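Side-chain contacts in viral structural protein 4 (Bombyx mori cytoplasmic polyhedrosis virus, PDB 6TZ0), which binds GTP through a P-loop and partners the viral RNA-dependent RNA polymerase, probably serving as a nucleotide-hydrolysing cofactor in transcription: residues 405-408 with 409-412; 450-453 with 454-458; 466-469 with 470-474. All blocks are in the same frame, centred on the assembly; numbering follows the deposited sequence.

All three contacts are turns of helix, or the end of one, in the part of the chain that carries the P-loop and the parallel sheet around strand 347-353. Interactions 1 and 3 touch, Val406 CG1 lying 3.6 Å from Phe471 CZ, with centres about 16 Å apart. Interaction 2 is separate: its nearest atoms are about 6 Å from those of interaction 3 and about 16 Å from those of interaction 1. No GTP is bound to this chain here. Between side chains, GTP-binding Thr360 is about 8 Å from Asp410, Lys355 about 9 Å from Met452 and Lys359 about 11 Å from Tyr472, none in contact. Interactions 2 and 3 also meet the polymerase chain.

Interaction 1. Residues 405-408 with 409-412; sequences YVLS and LDTD
One face of the Tyr405 ring carries the CD1 methyl of Leu409, which sits 4.1 Å from the ring centroid and 26° off the normal, a CH-pi contact one helical turn along the chain. The methyl is shifted toward the phenol end, Leu409 CD1 lying 3.8 Å from Tyr405 CZ, and at the ring's tip OH bonds to Asn393. The CB of Tyr405 points away from 409-412, but CG anti to the backbone N (chi1 174°) swings the ring so that its phenol end returns to Leu409. Tyrosine suits the site: its face accepts an aliphatic branch while its hydroxyl keeps a polar partner.

The contact closes the C-terminal end of helix 403-408, where the chain leaves for the loop leading to helix 417-427. Leu409 N bonds to Tyr405 O at 3.0 Å and also makes a weak bond to Val406 O. Asp410 N then makes a weak bond to Leu407 O at 3.4 Å, an i to i+3 link. Val406 and Leu409, both buried, pack on Trp389 of helix 385-393, and Leu409 also touches Lys392. Thr411 CG2 comes 3.5 Å from Ser408 O, and its OG1 bonds to Asp413.

The carboxylate of Asp410 folds back over the last turn, because its CG stands beside the backbone N (chi1 -78°). This brings Asp410 OD2 to 3.5 Å from Val406 O. Both atoms are acceptors, so they cannot bond to each other, and the approach is a close packing of two oxygens, not a hydrogen bond.

Interaction 2. Residues 450-453 with 454-458; sequences DEMN and EVLIA
Met452 O is gripped by two backbone N-H groups, a sound bond from Leu456 N at 2.9 Å and a weak one from Val455 N. This is the alpha-helical pattern of helix 442-457, in which i to i+4 bonds dominate, with donors running from Glu454 to Ile457. Ile457 N closes on Asn453 O in the same way, and Leu456 N adds a weak bond to that oxygen.

Met452, buried between helices 417-427 and 524-537, bends at chi2 (66°), bringing its thioether back across Val455: Met452 SD and CE each lie 3.7 Å from Val455 CG1. A flexible, unbranched methionine suits this place, since it can follow the branched valine while also packing on Leu530 of helix 524-537 and Ala422 of helix 417-427. Leu456, one turn on from Met452, meets Tyr418 and Leu537 and, on the polymerase chain, Leu365.

Asn453 also faces the polymerase chain, packing on its Thr367. Asp450 is tied to a neighbouring helix, its OD1 forming a salt bridge with Arg536 NH2. Glu451 OE2 and Glu454 OE1 are 5.9 Å apart, like charges not in contact. Glu454 extends beyond CG, and Glu454 CG itself lies 3.3 Å from Asp450 O. The amide oxygen OD1 of Asn453 lies 3.8 Å from the methyl CD1 of Leu456.

Interaction 3. Residues 466-469 with 470-474; sequences HSER and NFYYM
Glu468 runs alongside Tyr472, one turn later in the chain, the two side chains pointing the same way. Its CB points away from 470-474, but with CG anti to the backbone N (chi1 -170°) the chain turns back: Glu468 CG lies in the plane of the phenol ring at its edge, 3.6 Å from Tyr472 CE2. Beyond it Glu468 CD is 4.2 Å from Tyr472 CE2, and at the tip OE2 is 3.7 Å from the same carbon, the carboxylate turned 38° from the ring plane. The backbone oxygen of Glu468 approaches the same edge, 3.2 Å from Tyr472 CD2, while accepting a 3.0 Å bond from Tyr472 N. Phe471 CD2 lies over one face of the Tyr472 ring, 3.6 Å above the plane and offset toward the rim.

This is the first turn of helix 468-476. Ser467 is its N-cap, OG taking a weak bond from Arg469 N and another bond tying it to Asn462. Outward, Arg469 and Tyr473 pack on Gln97 and Ala89 of the polymerase chain.

Glutamate, with its methylenes and carboxylate, fits this place: CG and the backbone oxygen meet the ring's positively polarised C-H edge. Near the helix N-terminus, the negative charge of Glu468 would probably be favoured.

Interaction 1. Residues 405-408 with 409-412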
loop_
_atom_site.group_PDB
_atom_site.type_symbol
_atom_site.label_atom_id
_atom_site.label_comp_id
_atom_site.label_asym_id
_atom_site.label_seq_id
_atom_site.Cartn_x
_atom_site.Cartn_y
_atom_site.Cartn_z
ATOM N N TYR B 405 -37.514 22.215 10.913
ATOM C CA TYR B 405 -38.442 22.006 9.803
ATOM C C TYR B 405 -38.416 20.562 9.315
ATOM O O TYR B 405 -39.470 19.937 9.122
ATOM C CB TYR B 405 -38.109 22.977 8.670
ATOM C CG TYR B 405 -38.913 22.772 7.411
ATOM C CD1 TYR B 405 -40.278 23.009 7.391
ATOM C CD2 TYR B 405 -38.296 22.397 6.226
ATOM C CE1 TYR B 405 -41.015 22.835 6.239
ATOM C CE2 TYR B 405 -39.025 22.223 5.069
ATOM C CZ TYR B 405 -40.382 22.443 5.081
ATOM O OH TYR B 405 -41.111 22.279 3.931
ATOM N N VAL B 406 -37.213 20.017 9.117
ATOM C CA VAL B 406 -37.051 18.621 8.726
ATOM C C VAL B 406 -37.571 17.697 9.821
ATOM O O VAL B 406 -38.179 16.658 9.543
ATOM C CB VAL B 406 -35.569 18.353 8.396
ATOM C CG1 VAL B 406 -35.319 16.892 8.083
ATOM C CG2 VAL B 406 -35.129 19.206 7.234
ATOM N N LEU B 407 -37.393 18.093 11.079
ATOM C CA LEU B 407 -37.900 17.308 12.195
ATOM C C LEU B 407 -39.419 17.379 12.282
ATOM O O LEU B 407 -40.060 16.420 12.723
ATOM C CB LEU B 407 -37.255 17.807 13.483
ATOM C CG LEU B 407 -37.423 16.976 14.741
ATOM C CD1 LEU B 407 -36.725 15.654 14.543
ATOM C CD2 LEU B 407 -36.846 17.710 15.930
ATOM N N SER B 408 -40.008 18.501 11.866
ATOM C CA SER B 408 -41.458 18.611 11.798
ATOM C C SER B 408 -42.029 17.811 10.641
ATOM O O SER B 408 -43.202 17.424 10.677
ATOM C CB SER B 408 -41.862 20.074 11.661
ATOM O OG SER B 408 -41.430 20.589 10.417
ATOM N N LEU B 409 -41.234 17.570 9.600
ATOM C CA LEU B 409 -41.708 16.735 8.504
ATOM C C LEU B 409 -41.564 15.241 8.763
ATOM O O LEU B 409 -41.970 14.452 7.910
ATOM C CB LEU B 409 -40.981 17.086 7.206
ATOM C CG LEU B 409 -41.317 18.432 6.578
ATOM C CD1 LEU B 409 -40.448 18.682 5.366
ATOM C CD2 LEU B 409 -42.777 18.474 6.207
ATOM N N ASP B 410 -41.013 14.826 9.903
ATOM C CA ASP B 410 -40.827 13.410 10.203
ATOM C C ASP B 410 -42.034 12.755 10.834
ATOM O O ASP B 410 -41.873 11.722 11.491
ATOM C CB ASP B 410 -39.628 13.202 11.127
ATOM C CG ASP B 410 -38.323 13.289 10.405
ATOM O OD1 ASP B 410 -38.318 12.986 9.201
ATOM O OD2 ASP B 410 -37.306 13.632 11.041
ATOM N N THR B 411 -43.229 13.300 10.680
ATOM C CA THR B 411 -44.375 12.692 11.326
ATOM C C THR B 411 -44.921 11.553 10.471
ATOM O O THR B 411 -44.552 11.373 9.311
ATOM C CB THR B 411 -45.449 13.740 11.602
ATOM O OG1 THR B 411 -45.930 14.276 10.366
ATOM C CG2 THR B 411 -44.867 14.864 12.438
ATOM N N ASP B 412 -45.815 10.774 11.075
ATOM C CA ASP B 412 -46.368 9.596 10.420
ATOM C C ASP B 412 -47.360 9.969 9.325
ATOM O O ASP B 412 -47.528 9.214 8.362
ATOM C CB ASP B 412 -47.043 8.710 11.470
ATOM C CG ASP B 412 -47.247 7.280 11.008
ATOM O OD1 ASP B 412 -46.821 6.924 9.891
ATOM O OD2 ASP B 412 -47.846 6.501 11.779
#

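Interaction 2. Residues 450-453 with 454-458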
loop_
_atom_site.group_PDB
_atom_site.type_symbol
_atom_site.label_atom_id
_atom_site.label_comp_id
_atom_site.label_asym_id
_atom_site.label_seq_id
_atom_site.Cartn_x
_atom_site.Cartn_y
_atom_site.Cartn_z
ATOM N N ASP B 450 -35.884 -3.928 -10.036
ATOM C CA ASP B 450 -34.873 -3.240 -10.834
ATOM C C ASP B 450 -35.342 -1.848 -11.245
ATOM O O ASP B 450 -34.552 -0.897 -11.253
ATOM C CB ASP B 450 -34.512 -4.072 -12.058
ATOM C CG ASP B 450 -33.748 -5.323 -11.700
ATOM O OD1 ASP B 450 -33.088 -5.325 -10.642
ATOM O OD2 ASP B 450 -33.784 -6.293 -12.483
ATOM N N GLU B 451 -36.629 -1.703 -11.554
ATOM C CA GLU B 451 -37.186 -0.386 -11.845
ATOM C C GLU B 451 -37.218 0.493 -10.600
ATOM O O GLU B 451 -36.981 1.709 -10.679
ATOM C CB GLU B 451 -38.580 -0.560 -12.436
ATOM C CG GLU B 451 -38.559 -1.197 -13.813
ATOM C CD GLU B 451 -39.937 -1.572 -14.313
ATOM O OE1 GLU B 451 -40.892 -1.536 -13.515
ATOM O OE2 GLU B 451 -40.068 -1.901 -15.510
ATOM N N MET B 452 -37.476 -0.111 -9.441
ATOM C CA MET B 452 -37.372 0.635 -8.192
ATOM C C MET B 452 -35.931 1.051 -7.895
ATOM O O MET B 452 -35.702 2.134 -7.354
ATOM C CB MET B 452 -37.941 -0.191 -7.045
ATOM C CG MET B 452 -38.121 0.590 -5.769
ATOM S SD MET B 452 -39.381 1.861 -5.940
ATOM C CE MET B 452 -38.861 3.031 -4.692
ATOM N N ASN B 453 -34.944 0.230 -8.263
ATOM C CA ASN B 453 -33.554 0.657 -8.118
ATOM C C ASN B 453 -33.208 1.777 -9.089
ATOM O O ASN B 453 -32.379 2.636 -8.768
ATOM C CB ASN B 453 -32.596 -0.515 -8.320
ATOM C CG ASN B 453 -32.641 -1.499 -7.186
ATOM O OD1 ASN B 453 -32.860 -1.125 -6.044
ATOM N ND2 ASN B 453 -32.384 -2.760 -7.485
ATOM N N GLU B 454 -33.839 1.790 -10.264
ATOM C CA GLU B 454 -33.672 2.908 -11.190
ATOM C C GLU B 454 -34.266 4.199 -10.643
ATOM O O GLU B 454 -33.755 5.284 -10.935
ATOM C CB GLU B 454 -34.312 2.589 -12.537
ATOM C CG GLU B 454 -33.614 1.510 -13.323
ATOM C CD GLU B 454 -34.324 1.199 -14.620
ATOM O OE1 GLU B 454 -35.421 1.749 -14.839
ATOM O OE2 GLU B 454 -33.791 0.400 -15.417
ATOM N N VAL B 455 -35.349 4.118 -9.873
ATOM C CA VAL B 455 -35.854 5.366 -9.301
ATOM C C VAL B 455 -35.109 5.719 -8.012
ATOM O O VAL B 455 -35.125 6.880 -7.590
ATOM C CB VAL B 455 -37.382 5.317 -9.101
ATOM C CG1 VAL B 455 -37.766 4.558 -7.882
ATOM C CG2 VAL B 455 -37.982 6.705 -9.076
ATOM N N LEU B 456 -34.411 4.761 -7.398
ATOM C CA LEU B 456 -33.577 5.081 -6.241
ATOM C C LEU B 456 -32.245 5.710 -6.635
ATOM O O LEU B 456 -31.739 6.572 -5.915
ATOM C CB LEU B 456 -33.313 3.831 -5.399
ATOM C CG LEU B 456 -34.424 3.243 -4.536
ATOM C CD1 LEU B 456 -34.001 1.913 -3.993
ATOM C CD2 LEU B 456 -34.736 4.161 -3.401
ATOM N N ILE B 457 -31.660 5.281 -7.757
ATOM C CA ILE B 457 -30.303 5.692 -8.117
ATOM C C ILE B 457 -30.214 7.174 -8.472
ATOM O O ILE B 457 -29.159 7.786 -8.285
ATOM C CB ILE B 457 -29.782 4.785 -9.260
ATOM C CG1 ILE B 457 -28.292 4.977 -9.525
ATOM C CG2 ILE B 457 -30.529 5.018 -10.546
ATOM C CD1 ILE B 457 -27.435 4.573 -8.419
ATOM N N ALA B 458 -31.317 7.792 -8.904
ATOM C CA ALA B 458 -31.302 9.191 -9.313
ATOM C C ALA B 458 -31.095 10.149 -8.153
ATOM O O ALA B 458 -30.720 11.303 -8.384
ATOM C CB ALA B 458 -32.602 9.537 -10.030
#

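Interaction 3. Residues 466-469 with 470-474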
loop_
_atom_site.group_PDB
_atom_site.type_symbol
_atom_site.label_atom_id
_atom_site.label_comp_id
_atom_site.label_asym_id
_atom_site.label_seq_id
_atom_site.Cartn_x
_atom_site.Cartn_y
_atom_site.Cartn_z
ATOM N N HIS B 466 -31.285 19.068 -4.437
ATOM C CA HIS B 466 -32.285 18.156 -3.905
ATOM C C HIS B 466 -31.739 16.755 -3.726
ATOM O O HIS B 466 -32.508 15.828 -3.464
ATOM C CB HIS B 466 -33.511 18.124 -4.811
ATOM C CG HIS B 466 -34.197 19.444 -4.926
ATOM N ND1 HIS B 466 -33.907 20.347 -5.922
ATOM C CD2 HIS B 466 -35.131 20.032 -4.147
ATOM C CE1 HIS B 466 -34.652 21.425 -5.768
ATOM N NE2 HIS B 466 -35.405 21.259 -4.697
ATOM N N SER B 467 -30.430 16.584 -3.875
ATOM C CA SER B 467 -29.797 15.293 -3.698
ATOM C C SER B 467 -29.834 14.879 -2.236
ATOM O O SER B 467 -29.989 15.701 -1.331
ATOM C CB SER B 467 -28.353 15.336 -4.181
ATOM O OG SER B 467 -27.734 14.077 -4.018
ATOM N N GLU B 468 -29.692 13.580 -2.010
ATOM C CA GLU B 468 -29.749 13.069 -0.650
ATOM C C GLU B 468 -28.439 13.310 0.083
ATOM O O GLU B 468 -28.446 13.572 1.294
ATOM C CB GLU B 468 -30.115 11.587 -0.685
ATOM C CG GLU B 468 -30.449 10.983 0.655
ATOM C CD GLU B 468 -30.905 9.543 0.543
ATOM O OE1 GLU B 468 -31.007 9.041 -0.591
ATOM O OE2 GLU B 468 -31.153 8.910 1.590
ATOM N N ARG B 469 -27.325 13.263 -0.650
ATOM C CA ARG B 469 -26.016 13.570 -0.085
ATOM C C ARG B 469 -25.950 15.020 0.381
ATOM O O ARG B 469 -25.492 15.302 1.495
ATOM C CB ARG B 469 -24.946 13.242 -1.130
ATOM C CG ARG B 469 -23.485 13.375 -0.724
ATOM C CD ARG B 469 -22.923 14.639 -1.295
ATOM N NE ARG B 469 -21.508 14.868 -1.028
ATOM C CZ ARG B 469 -20.523 14.529 -1.851
ATOM N NH1 ARG B 469 -20.795 13.935 -3.000
ATOM N NH2 ARG B 469 -19.266 14.800 -1.531
ATOM N N ASN B 470 -26.478 15.942 -0.426
ATOM C CA ASN B 470 -26.553 17.336 -0.011
ATOM C C ASN B 470 -27.561 17.545 1.108
ATOM O O ASN B 470 -27.383 18.448 1.926
ATOM C CB ASN B 470 -26.942 18.222 -1.184
ATOM C CG ASN B 470 -26.700 19.686 -0.911
ATOM O OD1 ASN B 470 -25.992 20.046 0.020
ATOM N ND2 ASN B 470 -27.347 20.538 -1.680
ATOM N N PHE B 471 -28.634 16.750 1.137
ATOM C CA PHE B 471 -29.611 16.838 2.218
ATOM C C PHE B 471 -28.976 16.533 3.565
ATOM O O PHE B 471 -29.098 17.318 4.511
ATOM C CB PHE B 471 -30.769 15.885 1.949
ATOM C CG PHE B 471 -31.774 15.824 3.058
ATOM C CD1 PHE B 471 -32.677 16.845 3.249
ATOM C CD2 PHE B 471 -31.825 14.726 3.901
ATOM C CE1 PHE B 471 -33.605 16.781 4.259
ATOM C CE2 PHE B 471 -32.748 14.659 4.914
ATOM C CZ PHE B 471 -33.642 15.684 5.088
ATOM N N TYR B 472 -28.263 15.415 3.662
ATOM C CA TYR B 472 -27.616 15.106 4.928
ATOM C C TYR B 472 -26.412 15.997 5.198
ATOM O O TYR B 472 -26.068 16.202 6.366
ATOM C CB TYR B 472 -27.252 13.623 4.975
ATOM C CG TYR B 472 -28.476 12.762 5.151
ATOM C CD1 TYR B 472 -29.035 12.575 6.403
ATOM C CD2 TYR B 472 -29.104 12.178 4.063
ATOM C CE1 TYR B 472 -30.171 11.809 6.569
ATOM C CE2 TYR B 472 -30.248 11.411 4.222
ATOM C CZ TYR B 472 -30.767 11.226 5.478
ATOM O OH TYR B 472 -31.896 10.470 5.652
ATOM N N TYR B 473 -25.802 16.577 4.160
ATOM C CA TYR B 473 -24.758 17.576 4.375
ATOM C C TYR B 473 -25.317 18.852 4.996
ATOM O O TYR B 473 -24.760 19.378 5.965
ATOM C CB TYR B 473 -24.068 17.894 3.053
ATOM C CG TYR B 473 -23.033 18.986 3.141
ATOM C CD1 TYR B 473 -21.786 18.744 3.694
ATOM C CD2 TYR B 473 -23.306 20.261 2.665
ATOM C CE1 TYR B 473 -20.838 19.742 3.772
ATOM C CE2 TYR B 473 -22.370 21.261 2.739
ATOM C CZ TYR B 473 -21.139 20.998 3.292
ATOM O OH TYR B 473 -20.207 22.001 3.360
ATOM N N MET B 474 -26.401 19.380 4.436
ATOM C CA MET B 474 -26.967 20.630 4.916
ATOM C C MET B 474 -27.760 20.464 6.202
ATOM O O MET B 474 -28.044 21.463 6.866
ATOM C CB MET B 474 -27.861 21.256 3.846
ATOM C CG MET B 474 -27.141 21.741 2.607
ATOM S SD MET B 474 -25.962 23.057 2.927
ATOM C CE MET B 474 -27.074 24.401 3.316
#